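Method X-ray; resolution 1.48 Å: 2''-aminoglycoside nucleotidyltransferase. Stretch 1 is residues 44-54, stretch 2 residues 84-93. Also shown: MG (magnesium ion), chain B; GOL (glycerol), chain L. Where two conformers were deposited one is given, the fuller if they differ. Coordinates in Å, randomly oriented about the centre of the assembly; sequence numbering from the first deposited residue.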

# COMPACT_ATOMS: atom_id res chain seq x y z
N ASP A 44 -8.97 2.24 8.25
CA ASP A 44 -9.61 0.99 8.64
C ASP A 44 -8.59 -0.11 8.88
O ASP A 44 -8.82 -1.03 9.67
CB ASP A 44 -10.61 0.51 7.57
CG ASP A 44 -11.89 1.33 7.52
OD1 ASP A 44 -12.17 2.14 8.44
OD2 ASP A 44 -12.63 1.12 6.53
N ASP A 45 -7.47 -0.03 8.16
CA ASP A 45 -6.44 -1.05 8.28
C ASP A 45 -5.10 -0.52 7.78
O ASP A 45 -5.00 0.64 7.41
CB ASP A 45 -6.84 -2.32 7.51
CG ASP A 45 -6.98 -2.10 6.02
OD1 ASP A 45 -6.45 -1.11 5.48
OD2 ASP A 45 -7.65 -2.92 5.39
N ILE A 46 -4.07 -1.37 7.83
CA ILE A 46 -2.75 -1.02 7.34
C ILE A 46 -2.48 -1.88 6.11
O ILE A 46 -2.51 -3.09 6.21
CB ILE A 46 -1.66 -1.29 8.38
CG1 ILE A 46 -1.91 -0.45 9.64
CG2 ILE A 46 -0.28 -0.94 7.85
CD1 ILE A 46 -1.29 -1.08 10.86
N ASP A 47 -2.21 -1.25 4.97
CA ASP A 47 -1.89 -1.99 3.75
C ASP A 47 -0.39 -2.12 3.59
O ASP A 47 0.35 -1.13 3.72
CB ASP A 47 -2.50 -1.32 2.53
CG ASP A 47 -4.03 -1.26 2.63
OD1 ASP A 47 -4.71 -2.21 2.24
OD2 ASP A 47 -4.57 -0.28 3.15
N LEU A 48 0.07 -3.33 3.29
CA LEU A 48 1.49 -3.57 3.10
C LEU A 48 1.72 -4.29 1.80
O LEU A 48 0.96 -5.18 1.43
CB LEU A 48 2.08 -4.47 4.21
CG LEU A 48 1.97 -3.93 5.64
CD1 LEU A 48 2.36 -5.00 6.66
CD2 LEU A 48 2.88 -2.69 5.80
N THR A 49 2.82 -3.92 1.15
CA THR A 49 3.29 -4.63 -0.03
C THR A 49 4.61 -5.32 0.36
O THR A 49 5.50 -4.69 0.91
CB THR A 49 3.49 -3.67 -1.20
OG1 THR A 49 2.24 -3.04 -1.53
CG2 THR A 49 3.97 -4.45 -2.42
N PHE A 50 4.72 -6.62 0.06
CA PHE A 50 5.87 -7.40 0.55
C PHE A 50 6.49 -8.22 -0.60
O PHE A 50 5.79 -8.59 -1.54
CB PHE A 50 5.44 -8.37 1.67
CG PHE A 50 4.44 -9.42 1.23
CD1 PHE A 50 3.03 -9.17 1.24
CD2 PHE A 50 4.87 -10.67 0.76
CE1 PHE A 50 2.11 -10.11 0.81
CE2 PHE A 50 3.94 -11.60 0.34
CZ PHE A 50 2.56 -11.35 0.36
N PRO A 51 7.79 -8.55 -0.48
CA PRO A 51 8.40 -9.43 -1.49
C PRO A 51 7.73 -10.80 -1.51
O PRO A 51 7.75 -11.53 -0.52
CB PRO A 51 9.86 -9.52 -1.03
CG PRO A 51 10.08 -8.25 -0.28
CD PRO A 51 8.78 -8.01 0.48
N GLY A 52 7.17 -11.15 -2.65
CA GLY A 52 6.33 -12.35 -2.72
C GLY A 52 7.05 -13.61 -2.32
O GLY A 52 6.46 -14.55 -1.74
N GLU A 53 8.34 -13.65 -2.66
CA GLU A 53 9.13 -14.87 -2.46
C GLU A 53 9.64 -14.95 -1.00
O GLU A 53 10.22 -15.97 -0.59
CB GLU A 53 10.29 -14.95 -3.47
CG GLU A 53 11.54 -14.13 -3.12
CD GLU A 53 11.42 -12.60 -3.22
OE1 GLU A 53 10.38 -12.05 -3.62
OE2 GLU A 53 12.44 -11.94 -2.88
N ARG A 54 9.38 -13.89 -0.21
CA ARG A 54 9.73 -13.87 1.20
C ARG A 54 8.50 -13.78 2.11
O ARG A 54 8.59 -13.33 3.27
CB ARG A 54 10.68 -12.69 1.47
CG ARG A 54 11.93 -12.83 0.63
CD ARG A 54 12.95 -11.68 0.89
NE ARG A 54 13.45 -11.69 2.26
CZ ARG A 54 14.27 -10.75 2.76
NH1 ARG A 54 14.67 -9.70 2.03
NH2 ARG A 54 14.73 -10.87 4.01
N GLU A 84 -6.15 -4.87 15.18
CA GLU A 84 -5.80 -4.25 13.90
C GLU A 84 -5.64 -5.24 12.76
O GLU A 84 -5.22 -6.37 12.94
CB GLU A 84 -4.50 -3.41 14.04
CG GLU A 84 -4.56 -2.31 15.10
CD GLU A 84 -5.64 -1.27 14.82
OE1 GLU A 84 -6.05 -1.09 13.65
OE2 GLU A 84 -6.08 -0.62 15.79
N LEU A 85 -6.00 -4.77 11.58
CA LEU A 85 -5.96 -5.56 10.35
C LEU A 85 -4.83 -5.11 9.45
O LEU A 85 -4.60 -3.91 9.27
CB LEU A 85 -7.29 -5.46 9.60
CG LEU A 85 -8.32 -6.60 9.70
CD1 LEU A 85 -8.04 -7.58 10.84
CD2 LEU A 85 -9.72 -6.02 9.82
N LEU A 86 -4.12 -6.09 8.90
CA LEU A 86 -3.10 -5.88 7.88
C LEU A 86 -3.57 -6.45 6.55
O LEU A 86 -3.89 -7.65 6.46
CB LEU A 86 -1.80 -6.58 8.25
CG LEU A 86 -1.16 -6.32 9.59
CD1 LEU A 86 0.20 -7.02 9.59
CD2 LEU A 86 -1.03 -4.83 9.77
N ASP A 87 -3.55 -5.63 5.52
CA ASP A 87 -4.01 -6.05 4.17
C ASP A 87 -2.76 -6.15 3.31
O ASP A 87 -2.20 -5.13 2.93
CB ASP A 87 -5.01 -5.02 3.64
CG ASP A 87 -5.55 -5.35 2.26
OD1 ASP A 87 -5.10 -6.30 1.62
OD2 ASP A 87 -6.46 -4.59 1.81
N CYS A 88 -2.32 -7.38 3.04
CA CYS A 88 -0.98 -7.60 2.54
C CYS A 88 -0.99 -8.12 1.10
O CYS A 88 -1.70 -9.08 0.81
CB CYS A 88 -0.28 -8.63 3.43
SG CYS A 88 -0.08 -8.08 5.12
N GLU A 89 -0.22 -7.48 0.20
CA GLU A 89 -0.14 -7.98 -1.16
C GLU A 89 1.31 -8.13 -1.63
O GLU A 89 2.18 -7.33 -1.26
CB GLU A 89 -0.92 -7.08 -2.12
CG GLU A 89 -0.41 -5.67 -2.27
CD GLU A 89 -1.13 -4.93 -3.41
OE1 GLU A 89 -1.46 -5.57 -4.42
OE2 GLU A 89 -1.38 -3.72 -3.30
N PRO A 90 1.56 -9.17 -2.43
CA PRO A 90 2.94 -9.42 -2.89
C PRO A 90 3.36 -8.50 -4.03
O PRO A 90 2.53 -8.05 -4.86
CB PRO A 90 2.90 -10.86 -3.38
CG PRO A 90 1.46 -11.04 -3.85
CD PRO A 90 0.64 -10.25 -2.82
N ALA A 91 4.66 -8.25 -4.08
CA ALA A 91 5.31 -7.68 -5.26
C ALA A 91 6.43 -8.65 -5.62
O ALA A 91 6.97 -9.34 -4.77
CB ALA A 91 5.85 -6.30 -4.98
N TRP A 92 6.77 -8.67 -6.91
CA TRP A 92 7.69 -9.69 -7.45
C TRP A 92 8.89 -9.04 -8.11
O TRP A 92 8.76 -7.99 -8.76
CB TRP A 92 6.95 -10.61 -8.42
CG TRP A 92 5.76 -11.28 -7.75
CD1 TRP A 92 4.46 -10.87 -7.79
CD2 TRP A 92 5.80 -12.44 -6.91
NE1 TRP A 92 3.69 -11.69 -7.00
CE2 TRP A 92 4.49 -12.67 -6.46
CE3 TRP A 92 6.83 -13.28 -6.48
CZ2 TRP A 92 4.17 -13.74 -5.61
CZ3 TRP A 92 6.53 -14.34 -5.64
CH2 TRP A 92 5.19 -14.56 -5.22
N TRP A 93 10.06 -9.62 -7.92
CA TRP A 93 11.28 -9.02 -8.46
C TRP A 93 11.25 -8.97 -9.97
O TRP A 93 10.96 -9.98 -10.62
CB TRP A 93 12.51 -9.82 -8.00
CG TRP A 93 13.80 -9.11 -8.37
CD1 TRP A 93 14.66 -9.45 -9.35
CD2 TRP A 93 14.30 -7.92 -7.76
NE1 TRP A 93 15.73 -8.56 -9.39
CE2 TRP A 93 15.50 -7.58 -8.46
CE3 TRP A 93 13.86 -7.10 -6.72
CZ2 TRP A 93 16.26 -6.46 -8.11
CZ3 TRP A 93 14.63 -5.98 -6.37
CH2 TRP A 93 15.82 -5.68 -7.09
MG MG B . -6.52 -0.19 3.72
C1 GOL L . -6.80 -3.74 -2.61
O1 GOL L . -6.94 -4.92 -3.36
C2 GOL L . -5.37 -3.74 -2.07
O2 GOL L . -4.43 -3.29 -3.04
C3 GOL L . -5.32 -2.91 -0.81
O3 GOL L . -4.38 -3.52 0.05
O HOH W 1 -7.67 -2.48 11.57
O HOH W 2 -5.63 1.58 4.92
O HOH W 3 -0.51 -2.72 -0.58
O HOH W 4 10.22 -12.00 -6.26
O HOH W 5 -6.43 1.58 2.07
O HOH W 6 -7.00 -0.46 1.99
O HOH W 7 -8.43 0.26 4.05

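One face of the paired strands is apolar. On it Ile46, Leu48 and Phe50 lie beside Leu86, Cys88 and Pro90, with Ile46 CB 3.9 Å from Leu86 CD2 and Leu48 CD1 4.2 Å from both Leu86 CD1 and Cys88 SG. The branched Ile46, Leu48 and Leu86, the small Cys88 and the aromatic Phe50 are buried here and bring no charged group into the layer, while Pro90 closes it at a partly exposed end. The Phe50 ring, at chi1 p, reaches across to its neighbours: Pro90 CA sits over one face, 3.8 Å from the ring centroid, and Cys88 meets its edge.

Beneath this layer the backbones run parallel, and seven hydrogen bonds alternate between them, from Ile46 N to Leu85 O (3.0 Å) through Glu89 N to Leu48 O (2.9 Å) to Gly52 N to Ala91 O (2.8 Å). Pro90, lacking an amide proton, falls where none is needed. At that end Gly52 CA packs over the Trp92 six-membered ring, 3.6 Å from its centroid; a CB here would clash with Trp92 CH2.

The opposite face becomes polar. Thr49 CG2 still touches Ala91 CB (3.7 Å), but Thr49 OG1 and Glu89 OE2 share a water. Farther along, Asp45 OD1 and Asp47 OD2 each bind magnesium at 2.0 Å, while glycerol O3 donates to Asp47 OD1 (2.6 Å).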